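Local coordinates for protein sulfate adenylyltransferase (Allochromatium vinosum, PDB 4DNX) that catalyses the transfer of the adenylyl group of ATP to sulfate, forming adenosine 5'-phosphosulfate and releasing diphosphate, at residues D316-P319 / T320-A324; I357-G361 / T362-E366; E377-P381 / E382-I386; T176-T179 / A180-R184; S26-E29 / S30-S33. All blocks are in the same frame, centred on the assembly; numbering follows the deposited sequence.

Interaction 1: D316-P319 / T320-A324; sequences DAVP and TDVLA
V322 turns back onto P319 and V318 at the end of a type II beta turn that runs from P319 to V322. V322 CB lies 4.1 Å from P319 O. From there V322 CG1, anti to the carbonyl carbon (chi1 -66°), reaches P319 CB at 3.8 Å. The other methyl, V322 CG2, is wedged between the backbone N and the carbonyl carbon; it comes within 3.3 Å of P319 O and touches V318 CG1 at 3.7 Å. V318 CG1 also has a looser neighbour in L323 CD1, 4.3 Å away. A glycine here would remove both V322 methyls, and P319 CB would probably lose its apolar neighbour across the turn while V318 CG1 kept only the looser one. D321, the third residue of the turn, has the positive phi that type II requires. No direct hydrogen bond ties the two segments together; water 1 bridges them instead, donating to P319 O at 3.3 Å and accepting from L323 N at 3.0 Å. P319 and V322 continue onto F78, while V318 and L323 rest on helix 274-287. The chemistry implies a turn held by methyl packing and by a single water bridge between backbone groups.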
loop_
_atom_site.group_PDB
_atom_site.type_symbol
_atom_site.label_atom_id
_atom_site.label_comp_id
_atom_site.label_asym_id
_atom_site.label_seq_id
_atom_site.Cartn_x
_atom_site.Cartn_y
_atom_site.Cartn_z
ATOM N N ASP A 316 -7.893 4.112 35.663
ATOM C CA ASP A 316 -9.122 4.602 36.275
ATOM C C ASP A 316 -10.145 5.049 35.249
ATOM O O ASP A 316 -11.285 4.569 35.273
ATOM C CB ASP A 316 -8.831 5.726 37.288
ATOM C CG ASP A 316 -7.461 6.374 37.076
ATOM O OD1 ASP A 316 -7.112 6.652 35.907
ATOM O OD2 ASP A 316 -6.740 6.592 38.079
ATOM N N ALA A 317 -9.743 5.940 34.343
ATOM C CA ALA A 317 -10.709 6.609 33.489
ATOM C C ALA A 317 -11.270 5.725 32.377
ATOM O O ALA A 317 -12.451 5.830 32.049
ATOM C CB ALA A 317 -10.155 7.937 32.913
ATOM N N VAL A 318 -10.440 4.875 31.782
ATOM C CA VAL A 318 -10.910 4.053 30.673
ATOM C C VAL A 318 -11.770 2.934 31.278
ATOM O O VAL A 318 -11.291 2.221 32.147
ATOM C CB VAL A 318 -9.727 3.458 29.850
ATOM C CG1 VAL A 318 -10.232 2.459 28.805
ATOM C CG2 VAL A 318 -8.950 4.587 29.166
ATOM N N PRO A 319 -13.022 2.800 30.822
ATOM C CA PRO A 319 -13.927 1.795 31.400
ATOM C C PRO A 319 -13.319 0.399 31.354
ATOM O O PRO A 319 -12.547 0.070 30.427
ATOM C CB PRO A 319 -15.162 1.863 30.498
ATOM C CG PRO A 319 -15.065 3.156 29.774
ATOM C CD PRO A 319 -13.604 3.439 29.630
ATOM N N THR A 320 -13.654 -0.426 32.339
ATOM C CA THR A 320 -13.077 -1.771 32.432
ATOM C C THR A 320 -13.425 -2.614 31.206
ATOM O O THR A 320 -14.564 -2.579 30.705
ATOM C CB THR A 320 -13.577 -2.536 33.688
ATOM O OG1 THR A 320 -13.934 -1.595 34.703
ATOM C CG2 THR A 320 -12.494 -3.485 34.206
ATOM N N ASP A 321 -12.428 -3.350 30.737
ATOM C CA ASP A 321 -12.585 -4.305 29.639
ATOM C C ASP A 321 -13.186 -3.777 28.301
ATOM O O ASP A 321 -13.674 -4.561 27.487
ATOM C CB ASP A 321 -13.307 -5.572 30.145
ATOM C CG ASP A 321 -12.546 -6.267 31.291
ATOM O OD1 ASP A 321 -13.167 -7.037 32.061
ATOM O OD2 ASP A 321 -11.322 -6.039 31.427
ATOM N N VAL A 322 -13.150 -2.471 28.056
ATOM C CA VAL A 322 -13.482 -2.007 26.695
ATOM C C VAL A 322 -12.357 -2.278 25.684
ATOM O O VAL A 322 -12.616 -2.470 24.481
ATOM C CB VAL A 322 -13.919 -0.519 26.630
ATOM C CG1 VAL A 322 -15.247 -0.354 27.370
ATOM C CG2 VAL A 322 -12.847 0.390 27.186
ATOM N N LEU A 323 -11.120 -2.273 26.171
ATOM C CA LEU A 323 -9.953 -2.525 25.326
ATOM C C LEU A 323 -9.308 -3.817 25.727
ATOM O O LEU A 323 -9.206 -4.111 26.904
ATOM C CB LEU A 323 -8.896 -1.417 25.483
ATOM C CG LEU A 323 -9.261 -0.058 24.863
ATOM C CD1 LEU A 323 -8.217 0.989 25.247
ATOM C CD2 LEU A 323 -9.389 -0.124 23.353
ATOM N N ALA A 324 -8.842 -4.572 24.740
ATOM C CA ALA A 324 -8.068 -5.760 25.008
ATOM C C ALA A 324 -6.577 -5.540 24.858
ATOM O O ALA A 324 -5.792 -6.293 25.422
ATOM C CB ALA A 324 -8.537 -6.942 24.145
HETATM O O HOH W 1 -10.156 -1.558 28.920
#

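Interaction 2: I357-G361 / T362-E366; sequences IQLSG and TRVRE
S360 caps the first turn of helix 361-369 by accepting the backbone N-H of R363 on its hydroxyl. S360 OG sits between its own backbone N and carbonyl carbon (chi1 65°), which turns it to the helix start, where R363 N meets it at 3.1 Å in a nearly straight bond of 165°. The carbonyl of the same residue starts the regular pattern: V364 N bonds to S360 O at 3.0 Å, and R365 N then bonds to G361 O at 3.1 Å. One residue thus supplies both its side chain and its main chain to the helix start.

Just outside this polar grip, L359 spreads its two methyls over the first turn. L359 CD2 reaches V364 CG2 at 3.9 Å and L359 CD1 lies against R363 CB at 3.6 Å. The apolar pair formed by L359, just before the cap, and V364 in the helix is a hydrophobic staple, and it fastens the incoming chain to the helix beside the capping bond. R363 in turn passes its CG 3.4 Å from S360 OG, then bends at chi2 and chi3 so that R363 NH1 forms a salt bridge with E366 OE2 at 3.0 Å, on the anti lone pair of that oxygen.

Further out, V364 also touches H205, just before helix 206-219. I357 is hydrogen-bonded through its backbone to Y335 of strand 333-336, the centre of the small antiparallel sheet, so the segment carries the chain from a sheet edge straight into the helix.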
loop_
_atom_site.group_PDB
_atom_site.type_symbol
_atom_site.label_atom_id
_atom_site.label_comp_id
_atom_site.label_asym_id
_atom_site.label_seq_id
_atom_site.Cartn_x
_atom_site.Cartn_y
_atom_site.Cartn_z
ATOM N N ILE A 357 25.516 6.584 30.536
ATOM C CA ILE A 357 25.902 7.636 29.611
ATOM C C ILE A 357 24.606 8.016 28.909
ATOM O O ILE A 357 23.803 7.154 28.508
ATOM C CB ILE A 357 26.950 7.173 28.568
ATOM C CG1 ILE A 357 28.198 6.594 29.236
ATOM C CG2 ILE A 357 27.363 8.331 27.673
ATOM C CD1 ILE A 357 29.021 5.760 28.255
ATOM N N GLN A 358 24.404 9.321 28.786
ATOM C CA GLN A 358 23.194 9.838 28.197
ATOM C C GLN A 358 23.514 10.774 27.046
ATOM O O GLN A 358 24.495 11.526 27.099
ATOM C CB GLN A 358 22.392 10.585 29.253
ATOM C CG GLN A 358 21.054 9.920 29.588
ATOM C CD GLN A 358 20.663 10.183 31.025
ATOM O OE1 GLN A 358 21.476 10.053 31.935
ATOM N NE2 GLN A 358 19.418 10.570 31.234
ATOM N N LEU A 359 22.683 10.711 26.013
ATOM C CA LEU A 359 22.831 11.597 24.856
ATOM C C LEU A 359 21.459 11.794 24.247
ATOM O O LEU A 359 20.819 10.853 23.809
ATOM C CB LEU A 359 23.788 11.012 23.807
ATOM C CG LEU A 359 24.319 11.955 22.717
ATOM C CD1 LEU A 359 25.199 13.086 23.284
ATOM C CD2 LEU A 359 25.095 11.120 21.670
ATOM N N SER A 360 20.993 13.029 24.228
ATOM C CA SER A 360 19.636 13.262 23.819
ATOM C C SER A 360 19.450 13.114 22.307
ATOM O O SER A 360 20.423 13.206 21.535
ATOM C CB SER A 360 19.193 14.647 24.284
ATOM O OG SER A 360 19.955 15.650 23.640
ATOM N N GLY A 361 18.200 12.971 21.895
ATOM C CA GLY A 361 17.837 12.946 20.478
ATOM C C GLY A 361 18.261 14.268 19.833
ATOM O O GLY A 361 18.661 14.295 18.678
ATOM N N THR A 362 18.232 15.345 20.606
ATOM C CA THR A 362 18.627 16.634 20.077
ATOM C C THR A 362 20.120 16.634 19.780
ATOM O O THR A 362 20.540 17.093 18.709
ATOM C CB THR A 362 18.254 17.797 21.044
ATOM O OG1 THR A 362 16.826 17.912 21.035
ATOM C CG2 THR A 362 18.888 19.120 20.610
ATOM N N ARG A 363 20.911 16.169 20.740
ATOM C CA ARG A 363 22.353 16.087 20.548
ATOM C C ARG A 363 22.743 15.168 19.364
ATOM O O ARG A 363 23.659 15.501 18.611
ATOM C CB ARG A 363 23.061 15.655 21.826
ATOM C CG ARG A 363 23.119 16.738 22.892
ATOM C CD ARG A 363 24.036 17.885 22.500
ATOM N NE ARG A 363 25.423 17.433 22.453
ATOM C CZ ARG A 363 26.243 17.540 21.398
ATOM N NH1 ARG A 363 25.843 18.096 20.247
ATOM N NH2 ARG A 363 27.471 17.065 21.485
ATOM N N VAL A 364 22.075 14.023 19.219
ATOM C CA VAL A 364 22.311 13.132 18.073
ATOM C C VAL A 364 22.083 13.865 16.731
ATOM O O VAL A 364 22.923 13.815 15.832
ATOM C CB VAL A 364 21.428 11.847 18.179
ATOM C CG1 VAL A 364 21.423 11.041 16.873
ATOM C CG2 VAL A 364 21.910 10.973 19.342
ATOM N N ARG A 365 20.984 14.604 16.653
ATOM C CA ARG A 365 20.636 15.339 15.438
ATOM C C ARG A 365 21.698 16.420 15.139
ATOM O O ARG A 365 22.119 16.598 13.983
ATOM C CB ARG A 365 19.261 15.978 15.620
ATOM C CG ARG A 365 18.627 16.511 14.361
ATOM C CD ARG A 365 18.729 18.021 14.297
ATOM N NE ARG A 365 18.150 18.706 15.466
ATOM C CZ ARG A 365 18.591 19.880 15.946
ATOM N NH1 ARG A 365 19.600 20.521 15.366
ATOM N NH2 ARG A 365 18.033 20.420 17.021
ATOM N N GLU A 366 22.125 17.146 16.165
ATOM C CA GLU A 366 23.176 18.155 16.000
ATOM C C GLU A 366 24.459 17.524 15.424
ATOM O O GLU A 366 25.053 18.067 14.483
ATOM C CB GLU A 366 23.505 18.866 17.328
ATOM C CG GLU A 366 22.323 19.778 17.823
ATOM C CD GLU A 366 22.560 20.341 19.223
ATOM O OE1 GLU A 366 21.681 21.101 19.717
ATOM O OE2 GLU A 366 23.617 20.058 19.828
#

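Interaction 3: E377-P381 / E382-I386; sequences EFSRP and EVAQI
The side chains of E382 and P381 lie side by side, pointing the same way, with the E382 carboxylate brought back along the proline ring by the bend at chi2 (89°). E382 OE2 comes to 3.7 Å from P381 CD and 4.0 Å from R380 CB; the same oxygen is hydrogen-bonded to the hydroxyl of Y254. The other flat group, the F378 ring, carries E377 CB over one face, offset toward the rim, and packs against L359 and Y335.

The loop leads here into helix 381-393, the last helix of the chain. R380 holds the N-cap position and P381 is the first helical residue, a place where proline's lack of an N-H costs the helix nothing. R380 O receives A384 N at 2.9 Å, practically straight at 178° and close to the direction of the carbonyl bond. P381 O is doubly engaged: Q385 N bonds to it at 2.9 Å, and water 2 donates to it while also donating to Q385 OE1 at 3.1 Å. The side-chain nitrogen, Q385 NE2, bonds to D389 OD1, one turn further along.

Methyl contacts fill in around the backbone bonds. V383 CG2 meets R380 CB at 4.0 Å, and A384 CB lies 3.8 Å from S379 OG, whose polar partner is H205 ND1. The R380 chain leads away from the helix, and its NH2 makes a salt bridge with E209. The E382 carboxylate stays out of contact with that guanidinium, R380 NE and E382 OE2 being 6.6 Å apart.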
loop_
_atom_site.group_PDB
_atom_site.type_symbol
_atom_site.label_atom_id
_atom_site.label_comp_id
_atom_site.label_asym_id
_atom_site.label_seq_id
_atom_site.Cartn_x
_atom_site.Cartn_y
_atom_site.Cartn_z
ATOM N N GLU A 377 27.083 3.571 20.841
ATOM C CA GLU A 377 26.117 3.373 21.942
ATOM C C GLU A 377 24.770 4.066 21.684
ATOM O O GLU A 377 23.752 3.707 22.298
ATOM C CB GLU A 377 26.684 3.898 23.261
ATOM C CG GLU A 377 27.957 3.188 23.721
ATOM C CD GLU A 377 29.118 3.361 22.735
ATOM O OE1 GLU A 377 29.583 2.340 22.167
ATOM O OE2 GLU A 377 29.527 4.520 22.506
ATOM N N PHE A 378 24.760 5.062 20.785
ATOM C CA PHE A 378 23.556 5.867 20.560
ATOM C C PHE A 378 23.031 5.872 19.126
ATOM O O PHE A 378 21.841 6.174 18.903
ATOM C CB PHE A 378 23.792 7.296 21.031
ATOM C CG PHE A 378 24.182 7.375 22.491
ATOM C CD1 PHE A 378 23.210 7.220 23.493
ATOM C CD2 PHE A 378 25.495 7.544 22.847
ATOM C CE1 PHE A 378 23.572 7.287 24.843
ATOM C CE2 PHE A 378 25.871 7.610 24.197
ATOM C CZ PHE A 378 24.898 7.477 25.187
ATOM N N SER A 379 23.900 5.555 18.165
ATOM C CA SER A 379 23.475 5.525 16.747
ATOM C C SER A 379 24.182 4.401 15.984
ATOM O O SER A 379 25.394 4.165 16.158
ATOM C CB SER A 379 23.743 6.892 16.086
ATOM O OG SER A 379 23.114 6.962 14.811
ATOM N N ARG A 380 23.433 3.687 15.139
ATOM C CA ARG A 380 24.067 2.656 14.289
ATOM C C ARG A 380 24.819 3.336 13.156
ATOM O O ARG A 380 24.270 4.289 12.553
ATOM C CB ARG A 380 22.985 1.746 13.709
ATOM C CG ARG A 380 22.088 1.098 14.776
ATOM C CD ARG A 380 22.939 0.269 15.776
ATOM N NE ARG A 380 22.084 -0.601 16.595
ATOM C CZ ARG A 380 22.567 -1.577 17.369
ATOM N NH1 ARG A 380 23.882 -1.780 17.438
ATOM N NH2 ARG A 380 21.751 -2.344 18.094
ATOM N N PRO A 381 26.021 2.863 12.824
ATOM C CA PRO A 381 26.792 3.547 11.757
ATOM C C PRO A 381 26.022 3.701 10.431
ATOM O O PRO A 381 26.159 4.735 9.767
ATOM C CB PRO A 381 28.029 2.652 11.563
ATOM C CG PRO A 381 28.146 1.901 12.851
ATOM C CD PRO A 381 26.784 1.707 13.371
ATOM N N GLU A 382 25.238 2.692 10.037
ATOM C CA GLU A 382 24.587 2.751 8.714
ATOM C C GLU A 382 23.419 3.734 8.717
ATOM O O GLU A 382 23.125 4.358 7.684
ATOM C CB GLU A 382 24.043 1.371 8.313
ATOM C CG GLU A 382 25.151 0.341 8.242
ATOM C CD GLU A 382 25.422 -0.396 9.563
ATOM O OE1 GLU A 382 26.153 -1.404 9.465
ATOM O OE2 GLU A 382 24.969 0.032 10.666
ATOM N N VAL A 383 22.787 3.862 9.876
ATOM C CA VAL A 383 21.696 4.852 10.057
ATOM C C VAL A 383 22.343 6.274 10.083
ATOM O O VAL A 383 21.886 7.221 9.395
ATOM C CB VAL A 383 20.876 4.549 11.331
ATOM C CG1 VAL A 383 19.814 5.638 11.579
ATOM C CG2 VAL A 383 20.164 3.113 11.240
ATOM N N ALA A 384 23.392 6.425 10.871
ATOM C CA ALA A 384 24.115 7.697 10.910
ATOM C C ALA A 384 24.538 8.124 9.504
ATOM O O ALA A 384 24.457 9.330 9.147
ATOM C CB ALA A 384 25.340 7.580 11.825
ATOM N N GLN A 385 25.054 7.178 8.705
ATOM C CA GLN A 385 25.551 7.551 7.376
ATOM C C GLN A 385 24.426 8.119 6.484
ATOM O O GLN A 385 24.638 9.125 5.770
ATOM C CB GLN A 385 26.241 6.401 6.651
ATOM C CG GLN A 385 27.074 6.863 5.494
ATOM C CD GLN A 385 28.226 7.763 5.973
ATOM O OE1 GLN A 385 28.994 7.385 6.870
ATOM N NE2 GLN A 385 28.302 8.973 5.427
ATOM N N ILE A 386 23.271 7.478 6.534
ATOM C CA ILE A 386 22.099 7.906 5.739
ATOM C C ILE A 386 21.739 9.368 6.080
ATOM O O ILE A 386 21.585 10.219 5.179
ATOM C CB ILE A 386 20.923 6.972 5.936
ATOM C CG1 ILE A 386 21.165 5.681 5.145
ATOM C CG2 ILE A 386 19.545 7.642 5.534
ATOM C CD1 ILE A 386 20.181 4.589 5.507
HETATM O O HOH W 2 28.470 6.464 9.826
#

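Interaction 4: T176-T179 / A180-R184; sequences TFRT and AVEIR
The N-cap of helix 180-190 is made by T179, at the interface between the two subunits. T179 OG1, held between the backbone N and the carbonyl carbon (chi1 61°), accepts E182 N at 2.9 Å. T179 O takes I183 N at 3.1 Å in a well-directed bond (164°), and E182 N adds a weak second bond to the same carbonyl. T179 OG1 also bonds to D175 of the second subunit, and so ties the start of the helix to the partner chain. With a valine in its place that oxygen would be absent, and E182 N is likely to be left with only its weak bond while D175 of the second subunit would lose this hydrogen bond.

R178, just before the cap, packs along the first turn: R178 CB touches I183 CG1 at 3.7 Å and R178 CD touches E182 CG at 3.8 Å. Despite this, the R178 and E182 charges do not pair within the chain, R178 NE and E182 OE2 being 5.5 Å apart. Instead, R178 NH2 forms a salt bridge with E182 OE2 of the second subunit, and E182 OE2 forms one with R178 NH2 of that subunit. I183 extends the apolar side onto strands 223-230 and 260-266 of the Rossmann-like parallel sheet. Within its own chain R178 NH1 also bonds to F177 O at 3.1 Å, from above the carbonyl plane.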
loop_
_atom_site.group_PDB
_atom_site.type_symbol
_atom_site.label_atom_id
_atom_site.label_comp_id
_atom_site.label_asym_id
_atom_site.label_seq_id
_atom_site.Cartn_x
_atom_site.Cartn_y
_atom_site.Cartn_z
ATOM N N THR A 176 4.321 3.128 2.217
ATOM C CA THR A 176 4.223 3.022 3.649
ATOM C C THR A 176 2.800 3.160 4.193
ATOM O O THR A 176 2.460 2.508 5.170
ATOM C CB THR A 176 5.157 4.024 4.386
ATOM O OG1 THR A 176 4.931 5.330 3.872
ATOM C CG2 THR A 176 6.622 3.649 4.119
ATOM N N PHE A 177 1.959 3.994 3.557
ATOM C CA PHE A 177 0.598 4.133 4.022
ATOM C C PHE A 177 -0.099 2.785 3.978
ATOM O O PHE A 177 -0.028 2.108 2.946
ATOM C CB PHE A 177 -0.228 5.141 3.201
ATOM C CG PHE A 177 -1.646 5.222 3.651
ATOM C CD1 PHE A 177 -2.009 6.032 4.737
ATOM C CD2 PHE A 177 -2.639 4.395 3.045
ATOM C CE1 PHE A 177 -3.343 6.073 5.183
ATOM C CE2 PHE A 177 -3.968 4.387 3.534
ATOM C CZ PHE A 177 -4.316 5.258 4.575
ATOM N N ARG A 178 -0.744 2.428 5.110
ATOM C CA ARG A 178 -1.493 1.147 5.222
ATOM C C ARG A 178 -2.795 1.369 5.954
ATOM O O ARG A 178 -2.865 2.169 6.871
ATOM C CB ARG A 178 -0.712 0.134 6.088
ATOM C CG ARG A 178 0.475 -0.356 5.398
ATOM C CD ARG A 178 0.145 -1.433 4.362
ATOM N NE ARG A 178 1.413 -1.992 3.942
ATOM C CZ ARG A 178 2.276 -1.395 3.118
ATOM N NH1 ARG A 178 1.997 -0.214 2.550
ATOM N NH2 ARG A 178 3.429 -1.997 2.842
ATOM N N THR A 179 -3.810 0.629 5.539
ATOM C CA THR A 179 -5.055 0.585 6.282
ATOM C C THR A 179 -4.903 -0.345 7.469
ATOM O O THR A 179 -4.004 -1.213 7.485
ATOM C CB THR A 179 -6.218 0.059 5.402
ATOM O OG1 THR A 179 -5.923 -1.281 4.950
ATOM C CG2 THR A 179 -6.421 1.003 4.193
ATOM N N ALA A 180 -5.793 -0.199 8.456
ATOM C CA ALA A 180 -5.828 -1.174 9.583
ATOM C C ALA A 180 -6.165 -2.567 9.024
ATOM O O ALA A 180 -5.686 -3.582 9.548
ATOM C CB ALA A 180 -6.913 -0.784 10.587
ATOM N N VAL A 181 -7.002 -2.613 7.984
ATOM C CA VAL A 181 -7.400 -3.857 7.342
ATOM C C VAL A 181 -6.142 -4.609 6.828
ATOM O O VAL A 181 -5.969 -5.820 7.095
ATOM C CB VAL A 181 -8.406 -3.589 6.183
ATOM C CG1 VAL A 181 -8.628 -4.855 5.343
ATOM C CG2 VAL A 181 -9.743 -2.993 6.752
ATOM N N GLU A 182 -5.264 -3.886 6.143
ATOM C CA GLU A 182 -4.096 -4.557 5.525
ATOM C C GLU A 182 -3.040 -4.902 6.584
ATOM O O GLU A 182 -2.383 -5.959 6.448
ATOM C CB GLU A 182 -3.491 -3.672 4.440
ATOM C CG GLU A 182 -2.297 -4.317 3.643
ATOM C CD GLU A 182 -2.582 -5.710 3.005
ATOM O OE1 GLU A 182 -3.758 -6.117 2.810
ATOM O OE2 GLU A 182 -1.585 -6.395 2.642
ATOM N N ILE A 183 -2.890 -4.058 7.601
ATOM C CA ILE A 183 -1.931 -4.403 8.704
ATOM C C ILE A 183 -2.402 -5.699 9.384
ATOM O O ILE A 183 -1.580 -6.638 9.606
ATOM C CB ILE A 183 -1.814 -3.255 9.677
ATOM C CG1 ILE A 183 -1.047 -2.117 8.999
ATOM C CG2 ILE A 183 -1.107 -3.679 10.925
ATOM C CD1 ILE A 183 -0.959 -0.793 9.830
ATOM N N ARG A 184 -3.722 -5.804 9.685
ATOM C CA ARG A 184 -4.277 -7.053 10.269
ATOM C C ARG A 184 -4.014 -8.288 9.368
ATOM O O ARG A 184 -3.608 -9.352 9.870
ATOM C CB ARG A 184 -5.810 -6.840 10.578
ATOM C CG ARG A 184 -6.601 -7.910 11.341
ATOM C CD ARG A 184 -7.957 -7.246 11.763
ATOM N NE ARG A 184 -7.894 -6.549 13.078
ATOM C CZ ARG A 184 -8.083 -7.175 14.241
ATOM N NH1 ARG A 184 -8.297 -8.514 14.280
ATOM N NH2 ARG A 184 -7.993 -6.516 15.387
#

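Interaction 5: S26-E29 / S30-S33; sequences SEAE and SLPS
L31 has its CG anti to the carbonyl carbon (chi1 -76°) and an extended chi2, which folds the leucine back against the preceding turn: L31 CG comes to 3.5 Å from E27 O, and L31 CD1 to 3.9 Å from A28 CA. S30 has the same first rotation (chi1 -65°), and S30 OG shares water 3, at 2.8 Å, with S26 O.

The chain here leaves helix 18-28 of the PUA-like domain through a type I beta turn from A28 to L31, heading for strand 33-35. Two backbone bonds make the exit. S30 N donates to E27 O at 3.1 Å, and L31 N closes the turn on A28 O at 3.3 Å; both donors stand above the carbonyl plane, the second by 75°. Water 4 donates to A28 O at 2.6 Å and to L31 O at 3.0 Å, bridging the two ends of the turn.

Around this, A28 and L31 both lean on V114 of strand 111-116. The acidic side chains reach strand 98-102: E27 OE2 forms a salt bridge with R98, while passing 4.3 Å from L31 CD2, and E29 OE1 forms another with R102.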
loop_
_atom_site.group_PDB
_atom_site.type_symbol
_atom_site.label_atom_id
_atom_site.label_comp_id
_atom_site.label_asym_id
_atom_site.label_seq_id
_atom_site.Cartn_x
_atom_site.Cartn_y
_atom_site.Cartn_z
ATOM N N SER A 26 -18.743 9.013 -9.694
ATOM C CA SER A 26 -19.524 9.690 -10.730
ATOM C C SER A 26 -20.637 10.524 -10.127
ATOM O O SER A 26 -20.835 11.689 -10.517
ATOM C CB SER A 26 -20.118 8.665 -11.698
ATOM O OG SER A 26 -19.149 8.311 -12.653
ATOM N N GLU A 27 -21.362 9.932 -9.183
ATOM C CA GLU A 27 -22.469 10.608 -8.489
ATOM C C GLU A 27 -21.995 11.856 -7.763
ATOM O O GLU A 27 -22.690 12.879 -7.768
ATOM C CB GLU A 27 -23.100 9.674 -7.449
ATOM C CG GLU A 27 -24.401 10.202 -6.854
ATOM C CD GLU A 27 -24.944 9.380 -5.680
ATOM O OE1 GLU A 27 -24.354 8.323 -5.337
ATOM O OE2 GLU A 27 -25.975 9.807 -5.079
ATOM N N ALA A 28 -20.844 11.736 -7.110
ATOM C CA ALA A 28 -20.346 12.820 -6.270
ATOM C C ALA A 28 -20.061 14.097 -7.062
ATOM O O ALA A 28 -20.123 15.201 -6.490
ATOM C CB ALA A 28 -19.096 12.364 -5.467
ATOM N N GLU A 29 -19.789 13.977 -8.369
ATOM C CA GLU A 29 -19.461 15.170 -9.177
ATOM C C GLU A 29 -20.684 16.094 -9.417
ATOM O O GLU A 29 -20.528 17.261 -9.820
ATOM C CB GLU A 29 -18.735 14.793 -10.484
ATOM C CG GLU A 29 -17.305 14.187 -10.279
ATOM C CD GLU A 29 -16.341 15.018 -9.355
ATOM O OE1 GLU A 29 -16.404 16.277 -9.356
ATOM O OE2 GLU A 29 -15.493 14.407 -8.656
ATOM N N SER A 30 -21.895 15.578 -9.173
ATOM C CA SER A 30 -23.094 16.379 -9.271
ATOM C C SER A 30 -23.773 16.689 -7.931
ATOM O O SER A 30 -24.817 17.338 -7.899
ATOM C CB SER A 30 -24.102 15.698 -10.197
ATOM O OG SER A 30 -23.574 15.647 -11.513
ATOM N N LEU A 31 -23.229 16.186 -6.832
ATOM C CA LEU A 31 -23.813 16.426 -5.519
ATOM C C LEU A 31 -23.460 17.850 -5.009
ATOM O O LEU A 31 -22.381 18.370 -5.354
ATOM C CB LEU A 31 -23.243 15.405 -4.500
ATOM C CG LEU A 31 -23.784 13.967 -4.574
ATOM C CD1 LEU A 31 -23.084 13.073 -3.541
ATOM C CD2 LEU A 31 -25.300 13.950 -4.383
ATOM N N PRO A 32 -24.333 18.466 -4.190
ATOM C CA PRO A 32 -23.886 19.645 -3.393
ATOM C C PRO A 32 -22.670 19.236 -2.570
ATOM O O PRO A 32 -22.591 18.101 -2.077
ATOM C CB PRO A 32 -25.047 19.895 -2.425
ATOM C CG PRO A 32 -26.240 19.070 -2.993
ATOM C CD PRO A 32 -25.585 17.896 -3.656
ATOM N N SER A 33 -21.737 20.152 -2.377
ATOM C CA SER A 33 -20.484 19.749 -1.739
ATOM C C SER A 33 -19.973 20.812 -0.766
ATOM O O SER A 33 -20.368 21.981 -0.866
ATOM C CB SER A 33 -19.431 19.420 -2.820
ATOM O OG SER A 33 -19.006 20.572 -3.561
HETATM O O HOH W 3 -23.058 12.923 -11.595
HETATM O O HOH W 4 -19.599 17.736 -6.168
#

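Overall arrangement
Four of the five contacts belong to the ATP-sulfurylase domain; interaction 5 lies in the PUA-like domain, its centre about 52 Å from that of interaction 2, on the opposite side of the chain's centre. Interactions 2 and 3 start successive helices, 361-369 and 381-393, and touch: F378 CZ lies 3.5 Å from I357 O. H205 touches both contacts. Interaction 4, a third helix start, lies deeper, about 28 Å from interaction 3 between centres, and alone reaches the second subunit. Interaction 1 comes within about 9 Å of it at nearest atoms; Q285 bonds to both A324 and R184, weakly to the latter.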